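Local coordinates for RagB/SusD domain protein (Flavobacterium johnsoniae, PDB 5J5U), which binds chitin and, as a SusD homologue from a chitin utilization locus, is likely to capture the polysaccharide at the outer membrane, at residues Y33-T37 / N38-S42; A54-E57 / Y58-F62; F150-D153 / L154-F158; K182-A185 / N186-L190. All blocks are in the same frame, centred on the assembly; numbering follows the deposited sequence.

Contact 1: Y33-T37 / N38-S42; sequences YQHRT and NLIYS
A run of pi-helical turns widens the middle of helix 31-45, where Gln-34 meets Asn-38 and His-35 meets Leu-39 and Ile-40. Here N-H groups pair five residues back: Leu-39 N reaches Gln-34 O at 2.8 Å, and Ile-40 N, Tyr-41 N and Ser-42 N follow the same spacing. One turn apart, two amides join on the same side of the helix. Asn-38 ND2 donates to Gln-34 OE1 at 2.7 Å, almost straight at 176° and in the Asn-38 amide plane, although the two amide planes stand 75° apart. With Asn-38 CG anti to its own N (chi1 -179°) and Gln-34 folded at chi2, the groups are brought together; Phe-413 O and Ser-415 N engage the rest of the Asn-38 amide. Ile-40 CD1 makes an off-centre CH-pi contact with the His-35 ring, 4.2 Å from its centroid, while Leu-39 CD2 comes to His-35 CD2 at 3.9 Å. Thr-37 O is gripped twice, by Ser-42 N and by Ser-42 OG at 2.9 Å, from opposite faces of the carbonyl. Helices 53-60, 66-90, 246-253 and 415-425 all pack against this segment, and His-35 NE2 bonds Asp-254 beyond the end of helix 246-253.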
# COMPACT_ATOMS: atom_id res chain seq x y z
N TYR A 33 -5.34 10.63 -7.14
CA TYR A 33 -5.48 9.16 -7.04
C TYR A 33 -5.29 8.62 -5.64
O TYR A 33 -5.63 7.47 -5.39
CB TYR A 33 -4.56 8.40 -8.01
CG TYR A 33 -3.08 8.43 -7.77
CD1 TYR A 33 -2.49 7.69 -6.75
CD2 TYR A 33 -2.24 9.16 -8.61
CE1 TYR A 33 -1.09 7.71 -6.55
CE2 TYR A 33 -0.87 9.18 -8.44
CZ TYR A 33 -0.29 8.45 -7.41
OH TYR A 33 1.06 8.48 -7.26
N GLN A 34 -4.76 9.42 -4.73
CA GLN A 34 -4.77 9.00 -3.32
C GLN A 34 -6.20 8.91 -2.85
O GLN A 34 -6.58 8.00 -2.10
CB GLN A 34 -3.98 9.96 -2.42
CG GLN A 34 -2.49 9.92 -2.63
CD GLN A 34 -1.87 8.59 -2.21
OE1 GLN A 34 -2.44 7.83 -1.42
NE2 GLN A 34 -0.71 8.30 -2.77
N HIS A 35 -7.01 9.86 -3.30
CA HIS A 35 -8.40 9.87 -2.91
C HIS A 35 -9.14 8.69 -3.57
O HIS A 35 -9.91 7.98 -2.93
CB HIS A 35 -9.06 11.22 -3.30
CG HIS A 35 -10.39 11.46 -2.67
ND1 HIS A 35 -11.17 12.56 -2.98
CD2 HIS A 35 -11.09 10.75 -1.75
CE1 HIS A 35 -12.29 12.50 -2.28
NE2 HIS A 35 -12.27 11.42 -1.52
N ARG A 36 -8.89 8.48 -4.86
CA ARG A 36 -9.69 7.53 -5.62
C ARG A 36 -9.16 6.08 -5.54
O ARG A 36 -9.93 5.14 -5.34
CB ARG A 36 -9.78 7.99 -7.08
CG ARG A 36 -10.62 9.24 -7.27
CD ARG A 36 -10.34 9.96 -8.60
NE ARG A 36 -11.23 11.12 -8.77
CZ ARG A 36 -11.06 12.29 -8.17
NH1 ARG A 36 -10.03 12.48 -7.36
NH2 ARG A 36 -11.93 13.27 -8.36
N THR A 37 -7.85 5.89 -5.64
CA THR A 37 -7.30 4.54 -5.68
C THR A 37 -6.93 4.00 -4.31
O THR A 37 -7.15 2.83 -4.03
CB THR A 37 -6.05 4.47 -6.58
OG1 THR A 37 -6.29 5.20 -7.78
CG2 THR A 37 -5.75 3.02 -6.93
N ASN A 38 -6.36 4.86 -3.47
CA ASN A 38 -5.97 4.49 -2.11
C ASN A 38 -7.18 4.49 -1.16
O ASN A 38 -7.59 3.42 -0.65
CB ASN A 38 -4.87 5.46 -1.60
CG ASN A 38 -4.35 5.14 -0.17
OD1 ASN A 38 -4.82 4.23 0.52
ND2 ASN A 38 -3.38 5.93 0.26
N LEU A 39 -7.77 5.67 -0.98
CA LEU A 39 -8.85 5.83 -0.01
C LEU A 39 -10.13 5.10 -0.42
O LEU A 39 -10.57 4.22 0.26
CB LEU A 39 -9.15 7.33 0.23
CG LEU A 39 -10.16 7.75 1.32
CD1 LEU A 39 -10.04 6.88 2.56
CD2 LEU A 39 -10.03 9.23 1.72
N ILE A 40 -10.70 5.47 -1.56
CA ILE A 40 -12.04 5.00 -1.90
C ILE A 40 -12.05 3.53 -2.30
O ILE A 40 -12.71 2.72 -1.65
CB ILE A 40 -12.68 5.84 -3.04
CG1 ILE A 40 -13.04 7.23 -2.54
CG2 ILE A 40 -13.92 5.14 -3.57
CD1 ILE A 40 -13.31 8.25 -3.65
N TYR A 41 -11.35 3.17 -3.37
CA TYR A 41 -11.47 1.78 -3.85
C TYR A 41 -10.60 0.79 -3.05
O TYR A 41 -11.15 -0.14 -2.45
CB TYR A 41 -11.16 1.69 -5.34
CG TYR A 41 -12.36 1.93 -6.24
CD1 TYR A 41 -13.65 1.60 -5.83
CD2 TYR A 41 -12.21 2.51 -7.49
CE1 TYR A 41 -14.74 1.83 -6.65
CE2 TYR A 41 -13.30 2.74 -8.33
CZ TYR A 41 -14.56 2.41 -7.90
OH TYR A 41 -15.63 2.66 -8.73
N SER A 42 -9.27 0.96 -3.01
CA SER A 42 -8.45 -0.02 -2.24
C SER A 42 -8.89 -0.06 -0.78
O SER A 42 -9.14 -1.14 -0.24
CB SER A 42 -6.94 0.29 -2.30
OG SER A 42 -6.41 0.05 -3.58

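Contact 2: A54-E57 / Y58-F62; sequences AVTE and YGSKF
Between Ala-54 and Lys-61 the backbone bonds pass from a four-residue to a five-residue spacing: Tyr-58 N bonds Ala-54 O at 3.1 Å, whereas Ser-60 N and Lys-61 N return to Val-55 O and Thr-56 O. A weak bond from Gly-59 N also meets Val-55 O, and Phe-62, with positive phi, leaves helical geometry. Glu-57 is the hub of the side chains. Its CG sits over the centre of the Tyr-58 ring, 3.7 Å from the centroid and 11° off the normal, a CH-pi contact between sequence neighbours. Because the chain bends at chi2 (71°), the carboxylate turns away from the ring, to which its plane is inclined by 80°. Glu-57 OE1 then takes a salt bridge from Lys-61 NZ at 2.9 Å, met nearly along the C-O axis. A water donates to Glu-57 OE2 at 2.7 Å and is also bonded to Tyr-58 OH at 2.9 Å, tying acid and phenol together. Both charges have second partners, so the salt bridge is part of a chain of four alternating charges, Lys-63, Glu-57, Lys-61 and Asp-437. Ala-54, Val-55 and Tyr-58 pack on helix 31-45, while Thr-56 and Ser-60 lie against strand 49-50.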
# COMPACT_ATOMS: atom_id res chain seq x y z
N ALA A 54 -18.36 8.85 -0.44
CA ALA A 54 -17.55 8.33 -1.54
C ALA A 54 -17.00 6.90 -1.27
O ALA A 54 -17.13 5.97 -2.10
CB ALA A 54 -16.40 9.29 -1.83
N VAL A 55 -16.42 6.72 -0.09
CA VAL A 55 -15.77 5.45 0.20
C VAL A 55 -16.82 4.33 0.32
O VAL A 55 -16.68 3.27 -0.28
CB VAL A 55 -14.89 5.55 1.48
CG1 VAL A 55 -14.30 4.23 1.83
CG2 VAL A 55 -13.75 6.59 1.28
N THR A 56 -17.89 4.60 1.06
CA THR A 56 -18.90 3.59 1.31
C THR A 56 -19.69 3.25 0.06
O THR A 56 -19.88 2.05 -0.26
CB THR A 56 -19.94 4.02 2.37
OG1 THR A 56 -19.27 4.56 3.51
CG2 THR A 56 -20.80 2.82 2.79
N GLU A 57 -20.14 4.30 -0.63
CA GLU A 57 -21.00 4.13 -1.80
C GLU A 57 -20.26 3.41 -2.91
O GLU A 57 -20.84 2.50 -3.51
CB GLU A 57 -21.54 5.47 -2.29
CG GLU A 57 -22.35 5.41 -3.59
CD GLU A 57 -23.74 4.74 -3.43
OE1 GLU A 57 -24.04 4.17 -2.37
OE2 GLU A 57 -24.54 4.80 -4.39
N TYR A 58 -18.99 3.76 -3.14
CA TYR A 58 -18.29 3.15 -4.27
C TYR A 58 -17.28 2.08 -3.86
O TYR A 58 -17.26 1.00 -4.48
CB TYR A 58 -17.62 4.25 -5.12
CG TYR A 58 -18.64 5.28 -5.57
CD1 TYR A 58 -19.58 4.96 -6.55
CD2 TYR A 58 -18.72 6.53 -4.96
CE1 TYR A 58 -20.53 5.87 -6.95
CE2 TYR A 58 -19.69 7.46 -5.36
CZ TYR A 58 -20.59 7.12 -6.36
OH TYR A 58 -21.55 8.01 -6.77
N GLY A 59 -16.46 2.33 -2.83
CA GLY A 59 -15.46 1.36 -2.42
C GLY A 59 -15.97 0.21 -1.53
O GLY A 59 -15.64 -0.95 -1.70
N SER A 60 -16.80 0.55 -0.57
CA SER A 60 -17.26 -0.43 0.39
C SER A 60 -18.32 -1.38 -0.24
O SER A 60 -18.21 -2.59 -0.12
CB SER A 60 -17.82 0.30 1.61
OG SER A 60 -17.81 -0.53 2.73
N LYS A 61 -19.29 -0.81 -0.95
CA LYS A 61 -20.38 -1.60 -1.53
C LYS A 61 -20.11 -2.12 -2.96
O LYS A 61 -20.84 -2.97 -3.44
CB LYS A 61 -21.67 -0.79 -1.55
CG LYS A 61 -22.16 -0.40 -0.18
CD LYS A 61 -23.60 0.12 -0.22
CE LYS A 61 -23.75 1.40 -0.99
NZ LYS A 61 -25.15 1.97 -0.86
N PHE A 62 -19.05 -1.62 -3.61
CA PHE A 62 -18.64 -1.97 -4.98
C PHE A 62 -19.54 -1.37 -6.09
O PHE A 62 -20.41 -2.03 -6.64
CB PHE A 62 -18.56 -3.50 -5.15
CG PHE A 62 -17.85 -4.19 -4.00
CD1 PHE A 62 -16.80 -3.57 -3.33
CD2 PHE A 62 -18.25 -5.47 -3.59
CE1 PHE A 62 -16.15 -4.19 -2.29
CE2 PHE A 62 -17.62 -6.11 -2.55
CZ PHE A 62 -16.57 -5.47 -1.88
O HOH W 1 -23.94 6.38 -6.51

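Contact 3: F150-D153 / L154-F158; sequences FFKD and LDESF
Asp-153, Leu-154 and Lys-152 carry most of this one-turn contact in helix 143-160. The carbonyl of Asp-153 receives two donors from Ser-157, the backbone N at 2.9 Å and OG at 2.6 Å, one above the carbonyl plane and one below. With OG anti to its own carbonyl carbon (chi1 -68°), the Ser-157 hydroxyl swings back along the helix to this oxygen, so a buried polar group finds its acceptor within the helix. Leu-154 lays its CG against Phe-150 O at 3.3 Å, next to the backbone bond that its N makes to the same oxygen at 2.9 Å. On the exposed side the extended chain of Lys-152 runs past the carboxylate of Glu-156. CE comes to Glu-156 OE2 at 3.1 Å, yet NZ overshoots to 4.3 Å, beyond a salt bridge; any attraction between these charges is probably modest and shared with solvent. Leu-154 and both phenylalanines, Phe-150 and Phe-151, reach Leu-192 of helix 178-195, whereas Ser-157 touches helix 98-119. The i to i+4 bonding is that of a regular alpha-helix, and its apolar face on neighbouring helices with Lys-152 and Glu-156 exposed makes it amphipathic, in a helical bundle consistent with the TPR-like architecture of SusD proteins.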
# COMPACT_ATOMS: atom_id res chain seq x y z
N PHE A 150 11.45 -6.06 -12.85
CA PHE A 150 11.58 -5.46 -11.50
C PHE A 150 12.76 -6.08 -10.73
O PHE A 150 13.61 -5.37 -10.17
CB PHE A 150 10.31 -5.67 -10.66
CG PHE A 150 9.13 -4.82 -11.07
CD1 PHE A 150 9.29 -3.70 -11.87
CD2 PHE A 150 7.85 -5.15 -10.63
CE1 PHE A 150 8.21 -2.94 -12.23
CE2 PHE A 150 6.76 -4.38 -11.00
CZ PHE A 150 6.93 -3.27 -11.78
N PHE A 151 12.78 -7.41 -10.68
CA PHE A 151 13.82 -8.10 -9.93
C PHE A 151 15.19 -7.75 -10.51
O PHE A 151 16.12 -7.46 -9.77
CB PHE A 151 13.61 -9.62 -9.93
CG PHE A 151 12.42 -10.07 -9.13
CD1 PHE A 151 12.26 -9.66 -7.81
CD2 PHE A 151 11.45 -10.89 -9.70
CE1 PHE A 151 11.14 -10.08 -7.06
CE2 PHE A 151 10.34 -11.30 -8.98
CZ PHE A 151 10.18 -10.89 -7.64
N LYS A 152 15.30 -7.78 -11.84
CA LYS A 152 16.57 -7.42 -12.49
C LYS A 152 17.05 -6.01 -12.12
O LYS A 152 18.20 -5.83 -11.70
CB LYS A 152 16.45 -7.54 -14.00
CG LYS A 152 17.78 -7.31 -14.72
CD LYS A 152 17.60 -7.12 -16.23
CE LYS A 152 18.95 -7.18 -16.93
NZ LYS A 152 18.88 -7.09 -18.41
N ASP A 153 16.17 -5.02 -12.26
CA ASP A 153 16.55 -3.66 -11.93
C ASP A 153 16.91 -3.48 -10.46
O ASP A 153 17.83 -2.73 -10.15
CB ASP A 153 15.44 -2.69 -12.29
CG ASP A 153 15.43 -2.36 -13.74
OD1 ASP A 153 16.38 -2.78 -14.42
OD2 ASP A 153 14.51 -1.65 -14.20
N LEU A 154 16.17 -4.10 -9.54
CA LEU A 154 16.50 -3.96 -8.11
C LEU A 154 17.84 -4.63 -7.75
O LEU A 154 18.66 -4.06 -7.00
CB LEU A 154 15.39 -4.53 -7.25
CG LEU A 154 14.08 -3.74 -7.39
CD1 LEU A 154 12.92 -4.49 -6.72
CD2 LEU A 154 14.24 -2.32 -6.83
N ASP A 155 18.06 -5.82 -8.29
CA ASP A 155 19.33 -6.51 -8.11
C ASP A 155 20.51 -5.65 -8.59
O ASP A 155 21.42 -5.26 -7.81
CB ASP A 155 19.29 -7.83 -8.87
CG ASP A 155 20.56 -8.61 -8.76
OD1 ASP A 155 20.66 -9.46 -7.84
OD2 ASP A 155 21.47 -8.36 -9.58
N GLU A 156 20.45 -5.29 -9.87
CA GLU A 156 21.53 -4.52 -10.46
C GLU A 156 21.68 -3.14 -9.83
O GLU A 156 22.79 -2.63 -9.76
CB GLU A 156 21.32 -4.37 -11.95
CG GLU A 156 21.40 -5.68 -12.69
CD GLU A 156 21.12 -5.53 -14.15
OE1 GLU A 156 20.87 -4.38 -14.59
OE2 GLU A 156 21.17 -6.55 -14.87
N SER A 157 20.58 -2.54 -9.38
CA SER A 157 20.65 -1.21 -8.79
C SER A 157 21.26 -1.24 -7.40
O SER A 157 21.96 -0.31 -7.01
CB SER A 157 19.27 -0.57 -8.75
OG SER A 157 18.85 -0.31 -10.07
N PHE A 158 20.99 -2.32 -6.67
CA PHE A 158 21.65 -2.55 -5.41
C PHE A 158 23.16 -2.61 -5.61
O PHE A 158 23.91 -1.90 -4.95
CB PHE A 158 21.18 -3.85 -4.76
CG PHE A 158 21.99 -4.23 -3.56
CD1 PHE A 158 21.85 -3.55 -2.37
CD2 PHE A 158 22.93 -5.26 -3.64
CE1 PHE A 158 22.62 -3.90 -1.26
CE2 PHE A 158 23.69 -5.61 -2.54
CZ PHE A 158 23.53 -4.93 -1.35

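Contact 4: K182-A185 / N186-L190; sequences KKLA and NTMRL
Lys-183 O accepts two bonds from Thr-187 in the middle of helix 178-195. Thr-187 OG1 reaches it at 2.7 Å and Thr-187 N at 2.9 Å, the pair straddling the plane of the carbonyl. The threonine torsion (chi1 -52°) sets OG1 beside its own N and leaning back one turn; the same hydroxyl oxygen is also bonded to Phe-217 N, so it serves as donor and acceptor at once. Lys-182 O takes Asn-186 N at 3.0 Å, in the carbonyl plane. Asn-186 ND2 lies 3.4 Å from Lys-182 O at too poor an angle to bond and gives its hydrogen bond instead to Gly-215 O. Leu-184 O and Ala-185 O are met by Met-188 N and Arg-189 N, both at 3.0 Å. Beside these polar links, Leu-184 CD1 touches Met-188 CG at 4.2 Å, and both side chains rest on Met-110 of helix 98-119. The extended Arg-189 leads its guanidinium away to Gln-207 and Asp-155, and Lys-183 NZ pairs with Asp-222. The chemistry thus lets a largely buried helix hold Lys-183, Asn-186 and Arg-189, whose polar ends all pair with residues beyond this turn.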
# COMPACT_ATOMS: atom_id res chain seq x y z
N LYS A 182 20.08 1.41 -0.92
CA LYS A 182 20.35 -0.02 -1.06
C LYS A 182 19.29 -0.86 -0.36
O LYS A 182 18.65 -1.73 -0.98
CB LYS A 182 21.74 -0.36 -0.51
CG LYS A 182 22.87 0.16 -1.39
CD LYS A 182 24.24 -0.16 -0.82
CE LYS A 182 25.31 -0.01 -1.91
NZ LYS A 182 25.80 -1.32 -2.46
N LYS A 183 19.06 -0.57 0.91
CA LYS A 183 18.10 -1.34 1.70
C LYS A 183 16.66 -1.14 1.22
O LYS A 183 15.85 -2.07 1.30
CB LYS A 183 18.21 -0.96 3.17
CG LYS A 183 19.63 -1.11 3.71
CD LYS A 183 19.70 -0.84 5.19
CE LYS A 183 20.11 0.60 5.44
NZ LYS A 183 20.11 0.90 6.90
N LEU A 184 16.34 0.05 0.69
CA LEU A 184 15.01 0.27 0.09
C LEU A 184 14.83 -0.63 -1.12
O LEU A 184 13.75 -1.22 -1.31
CB LEU A 184 14.81 1.74 -0.33
CG LEU A 184 13.55 1.94 -1.18
CD1 LEU A 184 12.29 1.74 -0.38
CD2 LEU A 184 13.53 3.30 -1.87
N ALA A 185 15.89 -0.74 -1.91
CA ALA A 185 15.89 -1.61 -3.07
C ALA A 185 15.63 -3.06 -2.66
O ALA A 185 14.79 -3.74 -3.26
CB ALA A 185 17.22 -1.50 -3.81
N ASN A 186 16.29 -3.51 -1.61
CA ASN A 186 16.11 -4.89 -1.16
C ASN A 186 14.75 -5.18 -0.50
O ASN A 186 14.23 -6.30 -0.58
CB ASN A 186 17.24 -5.27 -0.20
CG ASN A 186 18.57 -5.40 -0.89
OD1 ASN A 186 18.66 -5.92 -2.02
ND2 ASN A 186 19.62 -4.91 -0.25
N THR A 187 14.20 -4.19 0.20
CA THR A 187 12.91 -4.35 0.84
C THR A 187 11.81 -4.41 -0.23
O THR A 187 10.93 -5.28 -0.16
CB THR A 187 12.64 -3.21 1.85
OG1 THR A 187 13.76 -3.11 2.74
CG2 THR A 187 11.38 -3.48 2.66
N MET A 188 11.89 -3.52 -1.22
CA MET A 188 11.00 -3.61 -2.38
C MET A 188 11.11 -4.98 -3.04
O MET A 188 10.10 -5.60 -3.41
CB MET A 188 11.31 -2.50 -3.40
CG MET A 188 10.71 -1.13 -3.02
SD MET A 188 8.89 -1.20 -2.96
CE MET A 188 8.48 -1.49 -4.68
N ARG A 189 12.35 -5.46 -3.18
CA ARG A 189 12.59 -6.78 -3.79
C ARG A 189 11.87 -7.87 -3.03
O ARG A 189 11.23 -8.75 -3.64
CB ARG A 189 14.09 -7.07 -3.84
CG ARG A 189 14.45 -8.42 -4.43
CD ARG A 189 15.91 -8.39 -4.82
NE ARG A 189 16.37 -9.60 -5.48
CZ ARG A 189 17.59 -9.75 -5.97
NH1 ARG A 189 18.47 -8.76 -5.86
NH2 ARG A 189 17.94 -10.88 -6.58
N LEU A 190 11.93 -7.81 -1.71
CA LEU A 190 11.22 -8.78 -0.86
C LEU A 190 9.68 -8.68 -0.97
O LEU A 190 8.97 -9.69 -0.90
CB LEU A 190 11.66 -8.60 0.60
CG LEU A 190 11.06 -9.51 1.66
CD1 LEU A 190 11.43 -10.95 1.41
CD2 LEU A 190 11.53 -9.07 3.04

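Contacts 1, 2 and 4 are largely buried, whereas contact 3 lies partly at the surface, where Lys-152 and Glu-156 are exposed. They form two pairs. Contacts 1 and 2 touch along a packing seam between two helices that both widen into pi-type turns, with Leu-39 on Val-55 and Ile-40 and Tyr-41 against backbone atoms. Contacts 3 and 4 lie on successive, regular helices with centres about 9 Å apart, joined by the Asp-155 to Arg-189 salt bridge and by Lys-182, which makes a cation-pi contact with Phe-158. A hydroxyl doubling a backbone bond recurs in contacts 1, 3 and 4, while contact 2 relies on ion pairs. Contacts 2 and 3 occupy opposite sides of the chain's centre.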